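Local coordinates for carbonic anhydrase (Neosartorya fumigata, PDB 7COI) that catalyses the reversible hydration of carbon dioxide to hydrogencarbonate and a proton, as a zinc-dependent beta-class carbonic anhydrase, at the interface of chains A and B. Coordinates in Å, arbitrary orientation; residue numbers count along the deposited sequence, not the author numbering. Chains: chain A/B, Carbonic anhydrase.

Contact 1: the interface of chains A and B. Residues chain A 79-81; chain B 114, 169, 251, 253.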
loop_
_atom_site.group_PDB
_atom_site.type_symbol
_atom_site.label_atom_id
_atom_site.label_comp_id
_atom_site.label_asym_id
_atom_site.label_seq_id
_atom_site.Cartn_x
_atom_site.Cartn_y
_atom_site.Cartn_z
ATOM N N ASP A 79 -36.429 -1.215 1.045
ATOM C CA ASP A 79 -35.077 -0.814 0.596
ATOM C C ASP A 79 -34.349 -0.238 1.821
ATOM O O ASP A 79 -34.805 0.821 2.323
ATOM C CB ASP A 79 -35.246 0.189 -0.549
ATOM C CG ASP A 79 -33.951 0.775 -1.078
ATOM O OD1 ASP A 79 -33.018 0.902 -0.295
ATOM O OD2 ASP A 79 -33.870 1.017 -2.294
ATOM N N LYS A 80 -33.296 -0.879 2.323
ATOM C CA LYS A 80 -32.598 -0.420 3.564
ATOM C C LYS A 80 -31.880 0.912 3.347
ATOM O O LYS A 80 -31.707 1.682 4.340
ATOM C CB LYS A 80 -31.629 -1.474 4.082
ATOM C CG LYS A 80 -32.273 -2.753 4.600
ATOM C CD LYS A 80 -33.670 -2.633 5.139
ATOM C CE LYS A 80 -34.254 -3.981 5.503
ATOM N NZ LYS A 80 -33.885 -4.270 6.900
ATOM N N PHE A 81 -31.456 1.188 2.128
ATOM C CA PHE A 81 -30.803 2.480 1.790
ATOM C C PHE A 81 -31.837 3.610 1.927
ATOM O O PHE A 81 -31.557 4.618 2.620
ATOM C CB PHE A 81 -30.165 2.458 0.398
ATOM C CG PHE A 81 -29.594 3.782 -0.006
ATOM C CD1 PHE A 81 -28.476 4.302 0.624
ATOM C CD2 PHE A 81 -30.240 4.561 -0.948
ATOM C CE1 PHE A 81 -27.967 5.546 0.265
ATOM C CE2 PHE A 81 -29.744 5.801 -1.299
ATOM C CZ PHE A 81 -28.583 6.280 -0.712
ATOM N N ILE B 114 -25.738 -2.871 4.409
ATOM C CA ILE B 114 -25.045 -1.633 3.960
ATOM C C ILE B 114 -23.575 -1.744 4.345
ATOM O O ILE B 114 -23.276 -2.054 5.518
ATOM C CB ILE B 114 -25.682 -0.364 4.568
ATOM C CG1 ILE B 114 -27.163 -0.222 4.245
ATOM C CG2 ILE B 114 -24.897 0.874 4.165
ATOM C CD1 ILE B 114 -27.876 0.690 5.149
ATOM N N HIS B 169 -26.024 -2.779 -0.464
ATOM C CA HIS B 169 -25.733 -1.377 -0.780
ATOM C C HIS B 169 -24.309 -1.056 -0.374
ATOM O O HIS B 169 -23.918 -1.451 0.750
ATOM C CB HIS B 169 -26.686 -0.448 -0.026
ATOM C CG HIS B 169 -28.110 -0.713 -0.323
ATOM N ND1 HIS B 169 -28.729 -0.204 -1.426
ATOM C CD2 HIS B 169 -29.019 -1.424 0.355
ATOM C CE1 HIS B 169 -30.000 -0.581 -1.409
ATOM N NE2 HIS B 169 -30.211 -1.324 -0.332
ATOM N N GLN B 251 -26.280 -2.300 -5.227
ATOM C CA GLN B 251 -26.365 -0.879 -5.644
ATOM C C GLN B 251 -25.253 -0.081 -4.994
ATOM O O GLN B 251 -24.852 -0.446 -3.849
ATOM C CB GLN B 251 -27.701 -0.281 -5.203
ATOM C CG GLN B 251 -28.872 -0.930 -5.947
ATOM C CD GLN B 251 -30.182 -0.534 -5.326
ATOM O OE1 GLN B 251 -30.353 0.597 -4.877
ATOM N NE2 GLN B 251 -31.089 -1.493 -5.255
ATOM N N HIS B 253 -24.042 4.072 -3.986
ATOM C CA HIS B 253 -24.678 5.382 -3.719
ATOM C C HIS B 253 -23.632 6.374 -3.193
ATOM O O HIS B 253 -22.811 5.956 -2.382
ATOM C CB HIS B 253 -25.786 5.226 -2.656
ATOM C CG HIS B 253 -26.710 4.078 -2.861
ATOM N ND1 HIS B 253 -27.824 4.167 -3.695
ATOM C CD2 HIS B 253 -26.687 2.827 -2.363
ATOM C CE1 HIS B 253 -28.476 3.005 -3.651
ATOM N NE2 HIS B 253 -27.817 2.175 -2.821
HETATM O O HOH W 1 -32.168 -2.980 0.871
HETATM O O HOH W 2 -32.025 2.121 -3.406
#
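A:Phe81 lays its benzyl group against two histidines of chain B, B:His169 and B:His253. Its CG stands anti to the backbone N (chi1 176°), and this points the ring towards the partner's histidines. CB comes first. It sits over the face of the B:His169 imidazole, 3.6 Å from the ring centroid, in a CH-pi contact. CG follows, with B:His253 NE2 3.7 Å away. On one flank CD1 lies over B:His253 CD2, and on the other CD2 lies over CE1. Further out, CE2 meets B:His253 ND1 at 3.5 Å. At the tip, CZ reaches CB of the same histidine at 3.6 Å. The two rings are stacked, with planes 7° apart, and the two side chains overlap head to tail. The histidines are tied together by a hydrogen bond between B:His169 ND1 and B:His253 NE2, 2.9 Å long and 149° at H. This bond should help to fix both ring rotations, so that the phenylalanine meets a ready surface. Across the ring from ND1, NE2 hydrogen-bonds to water 1, which lies at the ring edge in the plane and also bonds to the backbone N of A:Lys80. A:Asp79 turns its carboxylate towards the same imidazole, with OD1 3.5 Å from B:His169 CE1. The carboxylate plane is modestly tilted against the ring, and the side chains meet at a slant. OD1 also accepts a weak hydrogen bond from A:Phe81 N, as a residue capping a helix start can. Water 2 lies between A:Asp79 OD2 and B:Gln251 OE1, but its approach to OD2 is short enough to be doubtful. B:Ile114 adds a loose contact from CD1 to the carbonyl O of A:Lys80. The patch belongs to a two-fold symmetric subunit interface, probably that of the family's dimer, and places the first turn of helix 80-98 of chain A against strands 114-119, 169-175 and 251-257 of chain B.

Contact 2: the interface of chains A and B. Residues chain A 169, 171, 253, 255, 266; chain B 81, 85.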
loop_
_atom_site.group_PDB
_atom_site.type_symbol
_atom_site.label_atom_id
_atom_site.label_comp_id
_atom_site.label_asym_id
_atom_site.label_seq_id
_atom_site.Cartn_x
_atom_site.Cartn_y
_atom_site.Cartn_z
ATOM N N HIS A 169 -6.094 10.033 23.711
ATOM C CA HIS A 169 -6.201 8.568 23.837
ATOM C C HIS A 169 -6.254 7.948 22.443
ATOM O O HIS A 169 -7.006 8.482 21.594
ATOM C CB HIS A 169 -7.463 8.160 24.593
ATOM C CG HIS A 169 -7.529 8.748 25.956
ATOM N ND1 HIS A 169 -6.883 8.155 27.017
ATOM C CD2 HIS A 169 -8.118 9.877 26.417
ATOM C CE1 HIS A 169 -7.096 8.881 28.096
ATOM N NE2 HIS A 169 -7.837 9.957 27.755
ATOM N N VAL A 171 -7.269 4.167 21.104
ATOM C CA VAL A 171 -7.860 2.895 21.513
ATOM C C VAL A 171 -7.813 1.960 20.309
ATOM O O VAL A 171 -8.310 2.354 19.247
ATOM C CB VAL A 171 -9.308 3.114 21.987
ATOM C CG1 VAL A 171 -9.975 1.804 22.334
ATOM C CG2 VAL A 171 -9.388 4.120 23.122
ATOM N N HIS A 253 -4.538 2.247 24.470
ATOM C CA HIS A 253 -5.388 1.277 25.207
ATOM C C HIS A 253 -5.800 0.161 24.268
ATOM O O HIS A 253 -6.193 0.496 23.134
ATOM C CB HIS A 253 -6.654 1.967 25.751
ATOM C CG HIS A 253 -6.400 3.265 26.431
ATOM N ND1 HIS A 253 -6.077 3.306 27.766
ATOM C CD2 HIS A 253 -6.425 4.541 25.990
ATOM C CE1 HIS A 253 -5.895 4.563 28.113
ATOM N NE2 HIS A 253 -6.146 5.348 27.053
ATOM N N LEU A 255 -8.622 -2.870 23.876
ATOM C CA LEU A 255 -9.941 -3.338 24.341
ATOM C C LEU A 255 -10.332 -4.557 23.537
ATOM O O LEU A 255 -9.892 -4.685 22.364
ATOM C CB LEU A 255 -11.023 -2.273 24.170
ATOM C CG LEU A 255 -10.793 -0.942 24.864
ATOM C CD1 LEU A 255 -11.944 0.006 24.583
ATOM C CD2 LEU A 255 -10.651 -1.126 26.373
ATOM N N GLN A 266 -10.896 -4.188 29.130
ATOM C CA GLN A 266 -9.490 -3.744 28.945
ATOM C C GLN A 266 -8.570 -4.966 28.894
ATOM O O GLN A 266 -8.764 -5.911 29.678
ATOM C CB GLN A 266 -9.035 -2.784 30.042
ATOM C CG GLN A 266 -9.760 -1.468 30.001
ATOM C CD GLN A 266 -9.130 -0.467 30.920
ATOM O OE1 GLN A 266 -8.095 0.131 30.629
ATOM N NE2 GLN A 266 -9.785 -0.297 32.046
ATOM N N PHE B 81 -11.442 8.591 28.286
ATOM C CA PHE B 81 -11.344 7.125 28.117
ATOM C C PHE B 81 -12.102 6.427 29.257
ATOM O O PHE B 81 -12.960 5.567 28.973
ATOM C CB PHE B 81 -9.888 6.674 28.015
ATOM C CG PHE B 81 -9.743 5.185 27.962
ATOM C CD1 PHE B 81 -10.140 4.472 26.837
ATOM C CD2 PHE B 81 -9.274 4.493 29.059
ATOM C CE1 PHE B 81 -10.004 3.094 26.804
ATOM C CE2 PHE B 81 -9.142 3.113 29.019
ATOM C CZ PHE B 81 -9.514 2.418 27.897
ATOM N N LEU B 85 -15.684 4.147 29.023
ATOM C CA LEU B 85 -15.909 2.753 29.484
ATOM C C LEU B 85 -17.150 2.708 30.399
ATOM O O LEU B 85 -17.904 1.759 30.288
ATOM C CB LEU B 85 -14.672 2.202 30.196
ATOM C CG LEU B 85 -13.449 1.970 29.312
ATOM C CD1 LEU B 85 -12.322 1.317 30.109
ATOM C CD2 LEU B 85 -13.842 1.129 28.104
#
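Here B:Phe81 and B:Leu85, one helical turn apart, project from helix 80-98 towards A:His253 and its neighbours, which have extended backbones. The histidine pair of chain A, A:His169 and A:His253, receives B:Phe81 as its twin does in the matching patch with the chains exchanged. The patch also takes in other groups around that ring. A:Val171 touches one side of it. Its CG2 lies 3.8 Å from B:Phe81 CD1 and slightly further from CE1. At the tip, A:Leu255 brings CD2 to 4.0 Å from B:Phe81 CZ. These methyls come from strands 169-175 and 251-257 and continue the surface that the histidines begin. A:Gln266, on the short strand 264-266, approaches the flank at CE2. Its chain is extended beyond CG, and this carries the amide out to the ring. OE1 meets the ring at its edge, in the plane, and lies 3.5 Å from B:Phe81 CE2. The amide plane is turned steeply against the ring, by 74°. An oxygen at an aromatic edge faces the slightly positive C-H groups, so the contact is probably mildly favourable. B:Leu85 closes the arrangement from the helix side. Its CG lies over the ring face opposite A:His253, 4.2 Å from the ring plane, nearer its edge than its centre. The phenyl group is thus held between its own helix neighbour and an imidazole of the partner. The leucine CG lies beside the backbone N (chi1 -68°), with the two methyls directed at chain A. CD2 makes a loose contact with A:Leu255 CD1 at 4.2 Å. CD1 instead packs against the amide of A:Gln266, 3.7 Å from the carbon CD and 3.6 Å from the nitrogen NE2.

Contact 1 and contact 2 are overlapping parts of twin patches of one two-fold symmetric interface, and the centres of their C-alpha atoms lie about 32 Å apart. Both use helix 80-98 of one chain and strands 169-175 and 251-257 of the other. Phe81, His169 and His253 appear in both, with the chains exchanged. Contact 1 adds the start of the helix and its waters, and contact 2 adds the next helical turn. Each subunit therefore lends helix 80-98, the first helix of the modelled chain, to its partner. This reciprocal exchange suits the dimer typical of beta-class carbonic anhydrases, here part of a four-chain assembly.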